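PDB 1V9C: precorrin-8x Methyl Mutase from Thermus thermophilus, which probably catalyses the methyl-shift isomerisation of precorrin-8X to hydrogenobyrinic acid on the route to adenosylcobalamin. Local coordinates for residues 14-19 / 41-46; 33-38 / 196-201; 86-91 / 203-208. All coordinates share one frame; numbering follows the deposited sequence.

Contact 1: 14-19 / 41-46; sequences RIVDQE and ADFEYK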
loop_
_atom_site.group_PDB
_atom_site.type_symbol
_atom_site.label_atom_id
_atom_site.label_comp_id
_atom_site.label_asym_id
_atom_site.label_seq_id
_atom_site.Cartn_x
_atom_site.Cartn_y
_atom_site.Cartn_z
ATOM N N ARG B 14 -10.656 -17.177 -6.035
ATOM C CA ARG B 14 -11.781 -17.767 -6.744
ATOM C C ARG B 14 -12.804 -16.685 -7.006
ATOM O O ARG B 14 -13.238 -16.484 -8.139
ATOM C CB ARG B 14 -12.452 -18.852 -5.901
ATOM C CG ARG B 14 -12.105 -20.272 -6.297
ATOM C CD ARG B 14 -13.203 -21.242 -5.860
ATOM N NE ARG B 14 -13.237 -21.480 -4.420
ATOM C CZ ARG B 14 -12.206 -21.928 -3.708
ATOM N NH1 ARG B 14 -11.044 -22.182 -4.296
ATOM N NH2 ARG B 14 -12.340 -22.145 -2.410
ATOM N N ILE B 15 -13.186 -16.001 -5.930
ATOM C CA ILE B 15 -14.179 -14.935 -5.973
ATOM C C ILE B 15 -13.852 -13.858 -7.003
ATOM O O ILE B 15 -14.741 -13.369 -7.696
ATOM C CB ILE B 15 -14.340 -14.287 -4.580
ATOM C CG1 ILE B 15 -14.898 -15.330 -3.605
ATOM C CG2 ILE B 15 -15.211 -13.024 -4.672
ATOM C CD1 ILE B 15 -15.257 -14.790 -2.240
ATOM N N VAL B 16 -12.584 -13.489 -7.112
ATOM C CA VAL B 16 -12.217 -12.484 -8.088
ATOM C C VAL B 16 -12.375 -13.054 -9.500
ATOM O O VAL B 16 -12.789 -12.351 -10.413
ATOM C CB VAL B 16 -10.782 -12.025 -7.940
ATOM C CG1 VAL B 16 -10.435 -11.111 -9.107
ATOM C CG2 VAL B 16 -10.583 -11.307 -6.618
ATOM N N ASP B 17 -12.032 -14.323 -9.682
ATOM C CA ASP B 17 -12.165 -14.917 -11.003
ATOM C C ASP B 17 -13.629 -14.983 -11.419
ATOM O O ASP B 17 -13.936 -14.858 -12.590
ATOM C CB ASP B 17 -11.553 -16.318 -11.050
ATOM C CG ASP B 17 -10.095 -16.297 -11.455
ATOM O OD1 ASP B 17 -9.697 -15.370 -12.190
ATOM O OD2 ASP B 17 -9.349 -17.213 -11.059
ATOM N N GLN B 18 -14.520 -15.156 -10.445
ATOM C CA GLN B 18 -15.954 -15.246 -10.697
ATOM C C GLN B 18 -16.615 -13.939 -11.096
ATOM O O GLN B 18 -17.587 -13.932 -11.844
ATOM C CB GLN B 18 -16.671 -15.749 -9.463
ATOM C CG GLN B 18 -16.587 -17.218 -9.246
ATOM C CD GLN B 18 -17.277 -17.612 -7.964
ATOM O OE1 GLN B 18 -17.870 -16.761 -7.288
ATOM N NE2 GLN B 18 -17.213 -18.900 -7.614
ATOM N N GLU B 19 -16.088 -12.835 -10.586
ATOM C CA GLU B 19 -16.677 -11.538 -10.852
ATOM C C GLU B 19 -15.860 -10.655 -11.785
ATOM O O GLU B 19 -16.147 -9.466 -11.933
ATOM C CB GLU B 19 -16.903 -10.843 -9.520
ATOM C CG GLU B 19 -17.176 -11.829 -8.391
ATOM C CD GLU B 19 -17.513 -11.130 -7.097
ATOM O OE1 GLU B 19 -17.043 -9.990 -6.919
ATOM O OE2 GLU B 19 -18.236 -11.715 -6.258
ATOM N N ALA B 41 -9.516 -4.909 -4.324
ATOM C CA ALA B 41 -10.964 -5.073 -4.414
ATOM C C ALA B 41 -11.404 -3.998 -5.415
ATOM O O ALA B 41 -12.488 -3.453 -5.312
ATOM C CB ALA B 41 -11.626 -4.834 -3.054
ATOM N N ASP B 42 -10.529 -3.662 -6.357
ATOM C CA ASP B 42 -10.859 -2.646 -7.354
ATOM C C ASP B 42 -10.802 -3.287 -8.717
ATOM O O ASP B 42 -9.720 -3.463 -9.276
ATOM C CB ASP B 42 -9.874 -1.483 -7.327
ATOM C CG ASP B 42 -10.271 -0.369 -8.287
ATOM O OD1 ASP B 42 -10.888 -0.668 -9.328
ATOM O OD2 ASP B 42 -9.962 0.807 -8.010
ATOM N N PHE B 43 -11.976 -3.615 -9.253
ATOM C CA PHE B 43 -12.075 -4.276 -10.545
ATOM C C PHE B 43 -11.686 -3.467 -11.778
ATOM O O PHE B 43 -11.540 -4.039 -12.858
ATOM C CB PHE B 43 -13.482 -4.874 -10.732
ATOM C CG PHE B 43 -13.683 -6.150 -9.982
ATOM C CD1 PHE B 43 -14.070 -6.136 -8.654
ATOM C CD2 PHE B 43 -13.405 -7.365 -10.579
ATOM C CE1 PHE B 43 -14.171 -7.311 -7.943
ATOM C CE2 PHE B 43 -13.508 -8.550 -9.863
ATOM C CZ PHE B 43 -13.889 -8.519 -8.553
ATOM N N GLU B 44 -11.501 -2.160 -11.635
ATOM C CA GLU B 44 -11.115 -1.369 -12.790
ATOM C C GLU B 44 -9.740 -1.737 -13.322
ATOM O O GLU B 44 -9.426 -1.426 -14.468
ATOM C CB GLU B 44 -11.159 0.126 -12.489
ATOM C CG GLU B 44 -10.906 0.973 -13.738
ATOM C CD GLU B 44 -11.172 2.457 -13.533
ATOM O OE1 GLU B 44 -11.145 3.205 -14.535
ATOM O OE2 GLU B 44 -11.406 2.882 -12.381
ATOM N N TYR B 45 -8.928 -2.406 -12.498
ATOM C CA TYR B 45 -7.588 -2.818 -12.898
ATOM C C TYR B 45 -7.614 -3.846 -14.038
ATOM O O TYR B 45 -6.607 -4.093 -14.693
ATOM C CB TYR B 45 -6.807 -3.369 -11.682
ATOM C CG TYR B 45 -6.316 -2.268 -10.778
ATOM C CD1 TYR B 45 -6.929 -2.010 -9.555
ATOM C CD2 TYR B 45 -5.319 -1.389 -11.214
ATOM C CE1 TYR B 45 -6.575 -0.899 -8.800
ATOM C CE2 TYR B 45 -4.969 -0.279 -10.478
ATOM C CZ TYR B 45 -5.600 -0.032 -9.272
ATOM O OH TYR B 45 -5.270 1.099 -8.564
ATOM N N LYS B 46 -8.766 -4.459 -14.262
ATOM C CA LYS B 46 -8.902 -5.425 -15.356
ATOM C C LYS B 46 -8.740 -4.663 -16.676
ATOM O O LYS B 46 -8.174 -5.171 -17.638
ATOM C CB LYS B 46 -10.292 -6.063 -15.341
ATOM C CG LYS B 46 -10.447 -7.223 -16.306
ATOM C CD LYS B 46 -11.887 -7.730 -16.351
ATOM C CE LYS B 46 -12.799 -6.814 -17.151
ATOM N NZ LYS B 46 -14.222 -7.265 -17.077
#

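Contact 2: 33-38 / 196-201; sequences VRRMIH and ALHALI. With SO4 (sulfate ion), chain E; SO4 (sulfate ion), chain F.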
loop_
_atom_site.group_PDB
_atom_site.type_symbol
_atom_site.label_atom_id
_atom_site.label_comp_id
_atom_site.label_asym_id
_atom_site.label_seq_id
_atom_site.Cartn_x
_atom_site.Cartn_y
_atom_site.Cartn_z
ATOM N N VAL B 33 -3.020 -9.744 -12.968
ATOM C CA VAL B 33 -4.131 -8.804 -12.863
ATOM C C VAL B 33 -5.090 -9.198 -11.753
ATOM O O VAL B 33 -5.615 -8.339 -11.050
ATOM C CB VAL B 33 -4.915 -8.687 -14.199
ATOM C CG1 VAL B 33 -6.016 -7.659 -14.065
ATOM C CG2 VAL B 33 -3.967 -8.270 -15.340
ATOM N N ARG B 34 -5.301 -10.502 -11.613
ATOM C CA ARG B 34 -6.170 -11.066 -10.596
ATOM C C ARG B 34 -5.648 -10.647 -9.224
ATOM O O ARG B 34 -6.397 -10.145 -8.392
ATOM C CB ARG B 34 -6.163 -12.597 -10.702
ATOM C CG ARG B 34 -7.056 -13.305 -9.696
ATOM C CD ARG B 34 -6.578 -14.729 -9.427
ATOM N NE ARG B 34 -6.784 -15.655 -10.536
ATOM C CZ ARG B 34 -5.906 -16.588 -10.899
ATOM N NH1 ARG B 34 -4.756 -16.709 -10.245
ATOM N NH2 ARG B 34 -6.184 -17.418 -11.898
ATOM N N ARG B 35 -4.348 -10.851 -9.010
ATOM C CA ARG B 35 -3.702 -10.511 -7.751
ATOM C C ARG B 35 -3.815 -9.020 -7.433
ATOM O O ARG B 35 -4.061 -8.633 -6.302
ATOM C CB ARG B 35 -2.234 -10.934 -7.796
ATOM C CG ARG B 35 -1.572 -10.870 -6.460
ATOM C CD ARG B 35 -0.948 -12.191 -6.131
ATOM N NE ARG B 35 -0.626 -12.293 -4.714
ATOM C CZ ARG B 35 -0.225 -13.415 -4.129
ATOM N NH1 ARG B 35 -0.096 -14.526 -4.840
ATOM N NH2 ARG B 35 0.034 -13.427 -2.833
ATOM N N MET B 36 -3.663 -8.183 -8.451
ATOM C CA MET B 36 -3.757 -6.752 -8.250
ATOM C C MET B 36 -5.176 -6.346 -7.846
ATOM O O MET B 36 -5.346 -5.427 -7.045
ATOM C CB MET B 36 -3.338 -6.021 -9.526
ATOM C CG MET B 36 -1.935 -6.359 -9.961
ATOM S SD MET B 36 -1.496 -5.838 -11.622
ATOM C CE MET B 36 -1.733 -4.087 -11.508
ATOM N N ILE B 37 -6.180 -7.034 -8.408
ATOM C CA ILE B 37 -7.594 -6.757 -8.111
ATOM C C ILE B 37 -7.904 -7.293 -6.706
ATOM O O ILE B 37 -8.591 -6.665 -5.925
ATOM C CB ILE B 37 -8.544 -7.468 -9.129
ATOM C CG1 ILE B 37 -8.327 -6.892 -10.536
ATOM C CG2 ILE B 37 -9.991 -7.317 -8.676
ATOM C CD1 ILE B 37 -9.265 -7.431 -11.596
ATOM N N HIS B 38 -7.385 -8.475 -6.410
ATOM C CA HIS B 38 -7.572 -9.075 -5.107
ATOM C C HIS B 38 -7.038 -8.119 -4.029
ATOM O O HIS B 38 -7.699 -7.869 -3.027
ATOM C CB HIS B 38 -6.833 -10.398 -5.047
ATOM C CG HIS B 38 -6.924 -11.070 -3.715
ATOM N ND1 HIS B 38 -5.890 -11.060 -2.805
ATOM C CD2 HIS B 38 -7.940 -11.750 -3.128
ATOM C CE1 HIS B 38 -6.264 -11.705 -1.714
ATOM N NE2 HIS B 38 -7.502 -12.132 -1.884
ATOM N N ALA B 196 1.648 -7.417 -7.798
ATOM C CA ALA B 196 2.186 -7.849 -9.084
ATOM C C ALA B 196 3.484 -8.658 -8.870
ATOM O O ALA B 196 3.699 -9.683 -9.516
ATOM C CB ALA B 196 2.462 -6.624 -9.982
ATOM N N LEU B 197 4.347 -8.194 -7.969
ATOM C CA LEU B 197 5.584 -8.922 -7.685
ATOM C C LEU B 197 5.234 -10.271 -7.052
ATOM O O LEU B 197 5.751 -11.296 -7.471
ATOM C CB LEU B 197 6.500 -8.109 -6.751
ATOM C CG LEU B 197 7.182 -6.924 -7.456
ATOM C CD1 LEU B 197 7.831 -5.950 -6.485
ATOM C CD2 LEU B 197 8.227 -7.505 -8.393
ATOM N N HIS B 198 4.346 -10.284 -6.056
ATOM C CA HIS B 198 3.980 -11.556 -5.457
ATOM C C HIS B 198 3.432 -12.503 -6.517
ATOM O O HIS B 198 3.720 -13.693 -6.497
ATOM C CB HIS B 198 2.973 -11.349 -4.330
ATOM C CG HIS B 198 3.599 -10.889 -3.048
ATOM N ND1 HIS B 198 2.922 -10.140 -2.110
ATOM C CD2 HIS B 198 4.847 -11.069 -2.553
ATOM C CE1 HIS B 198 3.722 -9.871 -1.097
ATOM N NE2 HIS B 198 4.898 -10.422 -1.341
ATOM N N ALA B 199 2.677 -11.971 -7.470
ATOM C CA ALA B 199 2.123 -12.812 -8.521
ATOM C C ALA B 199 3.245 -13.364 -9.383
ATOM O O ALA B 199 3.199 -14.517 -9.792
ATOM C CB ALA B 199 1.148 -12.022 -9.378
ATOM N N LEU B 200 4.253 -12.543 -9.657
ATOM C CA LEU B 200 5.368 -12.991 -10.483
ATOM C C LEU B 200 6.145 -14.089 -9.798
ATOM O O LEU B 200 6.503 -15.077 -10.430
ATOM C CB LEU B 200 6.290 -11.822 -10.836
ATOM C CG LEU B 200 5.626 -10.861 -11.831
ATOM C CD1 LEU B 200 6.535 -9.680 -12.143
ATOM C CD2 LEU B 200 5.269 -11.634 -13.081
ATOM N N ILE B 201 6.395 -13.921 -8.503
ATOM C CA ILE B 201 7.118 -14.921 -7.747
ATOM C C ILE B 201 6.376 -16.254 -7.725
ATOM O O ILE B 201 6.979 -17.301 -7.958
ATOM C CB ILE B 201 7.357 -14.467 -6.305
ATOM C CG1 ILE B 201 8.402 -13.347 -6.284
ATOM C CG2 ILE B 201 7.803 -15.649 -5.457
ATOM C CD1 ILE B 201 8.697 -12.788 -4.893
HETATM S S SO4 E . -0.739 -9.800 -1.913
HETATM O O1 SO4 E . 0.285 -8.847 -1.440
HETATM O O2 SO4 E . -0.466 -11.148 -1.393
HETATM O O3 SO4 E . -0.701 -9.847 -3.380
HETATM O O4 SO4 E . -2.066 -9.353 -1.452
HETATM S S SO4 F . 1.211 -17.009 -2.710
HETATM O O1 SO4 F . 1.833 -15.686 -2.553
HETATM O O2 SO4 F . 2.234 -18.064 -2.581
HETATM O O3 SO4 F . 0.570 -17.090 -4.033
HETATM O O4 SO4 F . 0.185 -17.193 -1.670
#

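Contact 3: 86-91 / 203-208; sequences RLFGNE and LAADGG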
loop_
_atom_site.group_PDB
_atom_site.type_symbol
_atom_site.label_atom_id
_atom_site.label_comp_id
_atom_site.label_asym_id
_atom_site.label_seq_id
_atom_site.Cartn_x
_atom_site.Cartn_y
_atom_site.Cartn_z
ATOM N N ARG B 86 12.404 -15.365 -0.277
ATOM C CA ARG B 86 13.298 -16.493 -0.039
ATOM C C ARG B 86 13.327 -17.567 -1.121
ATOM O O ARG B 86 14.347 -18.213 -1.315
ATOM C CB ARG B 86 12.959 -17.149 1.309
ATOM C CG ARG B 86 13.987 -18.185 1.794
ATOM C CD ARG B 86 13.434 -19.001 2.955
ATOM N NE ARG B 86 12.958 -18.167 4.054
ATOM C CZ ARG B 86 12.226 -18.628 5.067
ATOM N NH1 ARG B 86 11.901 -19.911 5.109
ATOM N NH2 ARG B 86 11.798 -17.811 6.021
ATOM N N LEU B 87 12.222 -17.770 -1.828
ATOM C CA LEU B 87 12.184 -18.796 -2.866
ATOM C C LEU B 87 13.360 -18.711 -3.846
ATOM O O LEU B 87 14.062 -19.696 -4.062
ATOM C CB LEU B 87 10.850 -18.746 -3.619
ATOM C CG LEU B 87 9.681 -19.494 -2.956
ATOM C CD1 LEU B 87 9.582 -19.139 -1.476
ATOM C CD2 LEU B 87 8.386 -19.151 -3.676
ATOM N N PHE B 88 13.570 -17.548 -4.450
ATOM C CA PHE B 88 14.681 -17.396 -5.376
ATOM C C PHE B 88 15.641 -16.333 -4.851
ATOM O O PHE B 88 16.464 -15.813 -5.599
ATOM C CB PHE B 88 14.191 -16.997 -6.772
ATOM C CG PHE B 88 13.133 -17.909 -7.337
ATOM C CD1 PHE B 88 11.787 -17.717 -7.022
ATOM C CD2 PHE B 88 13.480 -18.959 -8.187
ATOM C CE1 PHE B 88 10.796 -18.557 -7.546
ATOM C CE2 PHE B 88 12.499 -19.808 -8.719
ATOM C CZ PHE B 88 11.152 -19.604 -8.396
ATOM N N GLY B 89 15.532 -16.026 -3.558
ATOM C CA GLY B 89 16.387 -15.028 -2.943
ATOM C C GLY B 89 16.556 -13.773 -3.784
ATOM O O GLY B 89 17.633 -13.523 -4.323
ATOM N N ASN B 90 15.497 -12.982 -3.912
ATOM C CA ASN B 90 15.572 -11.751 -4.693
ATOM C C ASN B 90 15.762 -10.563 -3.754
ATOM O O ASN B 90 14.825 -10.135 -3.072
ATOM C CB ASN B 90 14.301 -11.563 -5.527
ATOM C CG ASN B 90 14.042 -12.716 -6.465
ATOM O OD1 ASN B 90 13.419 -13.708 -6.091
ATOM N ND2 ASN B 90 14.533 -12.600 -7.691
ATOM N N GLU B 91 16.981 -10.035 -3.718
ATOM C CA GLU B 91 17.290 -8.908 -2.851
ATOM C C GLU B 91 16.438 -7.703 -3.185
ATOM O O GLU B 91 16.214 -7.404 -4.349
ATOM C CB GLU B 91 18.761 -8.514 -2.975
ATOM C CG GLU B 91 19.122 -7.285 -2.163
ATOM C CD GLU B 91 20.599 -6.904 -2.279
ATOM O OE1 GLU B 91 21.037 -5.981 -1.562
ATOM O OE2 GLU B 91 21.320 -7.523 -3.085
ATOM N N LEU B 203 4.173 -17.416 -9.837
ATOM C CA LEU B 203 4.159 -18.015 -11.170
ATOM C C LEU B 203 5.507 -18.666 -11.424
ATOM O O LEU B 203 5.588 -19.740 -12.003
ATOM C CB LEU B 203 3.915 -16.951 -12.249
ATOM C CG LEU B 203 2.493 -16.622 -12.698
ATOM C CD1 LEU B 203 2.510 -15.366 -13.564
ATOM C CD2 LEU B 203 1.917 -17.797 -13.466
ATOM N N ALA B 204 6.565 -17.997 -10.986
ATOM C CA ALA B 204 7.910 -18.497 -11.171
ATOM C C ALA B 204 8.101 -19.770 -10.366
ATOM O O ALA B 204 8.606 -20.766 -10.877
ATOM C CB ALA B 204 8.898 -17.450 -10.739
ATOM N N ALA B 205 7.695 -19.727 -9.101
ATOM C CA ALA B 205 7.808 -20.880 -8.220
ATOM C C ALA B 205 7.107 -22.082 -8.854
ATOM O O ALA B 205 7.579 -23.214 -8.764
ATOM C CB ALA B 205 7.184 -20.558 -6.872
ATOM N N ASP B 206 5.979 -21.817 -9.499
ATOM C CA ASP B 206 5.195 -22.851 -10.162
ATOM C C ASP B 206 5.656 -23.042 -11.612
ATOM O O ASP B 206 4.909 -23.531 -12.463
ATOM C CB ASP B 206 3.707 -22.480 -10.118
ATOM C CG ASP B 206 3.172 -22.397 -8.691
ATOM O OD1 ASP B 206 3.953 -22.672 -7.749
ATOM O OD2 ASP B 206 1.978 -22.062 -8.507
ATOM N N GLY B 207 6.896 -22.643 -11.872
ATOM C CA GLY B 207 7.464 -22.773 -13.197
ATOM C C GLY B 207 6.591 -22.294 -14.339
ATOM O O GLY B 207 6.472 -22.977 -15.353
ATOM N N GLY B 208 5.974 -21.128 -14.175
ATOM C CA GLY B 208 5.142 -20.563 -15.226
ATOM C C GLY B 208 3.733 -21.099 -15.386
ATOM O O GLY B 208 3.033 -20.723 -16.325
#

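Contact 1: 14-19 / 41-46
F43 reaches from the turn after helix 30-40 to the last turn of helix 6-20, where its ring meets V16 and E19. From CB, which points toward the helix, CG lies anti to the carbonyl carbon (chi1 -78°), and this carries the ring out to the backbone of the last helical turn. CD2 faces the backbone oxygen of E19. The next atom, F43 CE2, comes to 3.5 Å from E19 O and also meets the methyl V16 CG1 at 4.1 Å. V16 O lies in the ring plane at its edge, in loose contact 3.9 Å from F43 CE2. At the far end, F43 CZ has E19 CB at 3.9 Å and E19 OE1 at 3.8 Å, while CE1 touches that oxygen more loosely; the carboxylate plane is tilted 30° from the ring. Cut back to alanine, F43 would lose its ring, which is likely to leave V16 CG1 and E19 CB without their aromatic partner and open a gap at the helix end. Just before F43, D42 OD1 accepts from E44 N at 2.8 Å, fixing the turn, and F163 of the second subunit packs on both V16 and F43. This is aromatic packing of a capped type I beta turn against a helix end, at the dimer interface.

Contact 2: 33-38 / 196-201
An anion-binding pocket sits where helix 30-40 crosses helix 190-205: R35 and H198 face each other across the contact and share a sulfate, with a second sulfate beside R35. Both ions probably came from the crystallisation liquor. R35 sends CG anti to its own backbone nitrogen (chi1 -169°) and bends at chi2, so that its methylenes lie against A199 before the guanidinium turns to the anions. There R35 CD is 3.9 Å from A199 CB. H198 CB lies over one face of the guanidinium, offset toward the rim, 3.7 Å from R35 NE. The sulfates occupy the edge, near the plane. R35 NE gives a nearly straight bond (169°) to O3 of the chain E sulfate at 2.8 Å, and R35 NH2 reaches O2 of the same ion at 2.7 Å. R35 NH1 bonds to O3 of the chain F sulfate at 2.8 Å, and NH2 adds a more bent bond to O1 of that ion. Four bonds therefore hold the guanidinium in its rotation. H198 ND1 donates to O1 of the chain E sulfate at 3.0 Å, at the edge of the imidazole, and NE2 is bonded to N81 N. Deeper in, M36 SD rests 4.4 Å from A196 CB. The helix axes approach to 8.5 Å, with 139° between their directions. Helix 6-20 packs against R35 through F13, T49 of strand 49-51 touches M36, and L200, farther round helix 190-205, packs on helix 55-65.

Contact 3: 86-91 / 203-208
L87 and F88, at the end of helix 82-88, lean on A204 and A205 in the last turn of helix 190-205. Both larger side chains leave the backbone alike, with CG anti to the carbonyl carbon, but they do different work. In F88 (chi1 -53°) this rotamer sends the ring end-on to the helix backbone: CZ comes to 3.5 Å from A205 N, and A205 CA lies in the ring plane, at the edge. The same end of the ring also serves the methyl groups, with F88 CE1 3.9 Å from A204 CB and 4.2 Å from A205 CB. The ring thus drives its rim at the peptide between the two alanines, whose small side chains probably let it come this near. In L87, chi1 -83° and chi2 48° bring one branch, CD2, to A205 CB at 3.7 Å. A205 CB is therefore touched by both the leucine methyl and the phenyl rim, and the side-chain contacts are all apolar. Each helix stops here in a Schellman motif: G89 and G207, both with positive phi, are the C-prime residues, and G208 N closes the second motif on L203 O at 2.6 Å. Helix 55-65 flanks the contact, its I63 packing on F88 and A204 alike; past G89, N90 ND2 bonds to the backbone oxygens of I63 and A67, and E91 pairs with I69 as the chain enters strand 92-94.

Overall arrangement
Contacts 1 and 2 are neighbours, their centres 12 Å apart, and meet around helix 30-40: D17 OD2 forms a salt bridge of 3.0 Å with R34 NE, and V16 CG1 packs on I37 CG2. Contact 2 is linked in turn to contact 3 by helix 190-205, with centres 13 Å apart; there I201 CG2 lies 4.0 Å from L87 CD2. Contacts 1 and 3 do not touch, their nearest atoms being about 12 Å apart. The sulfates belong to contact 2, and R202, the single residue between segments 196-201 and 203-208, also bonds to sulfate while its NE makes a salt bridge with D206 of contact 3.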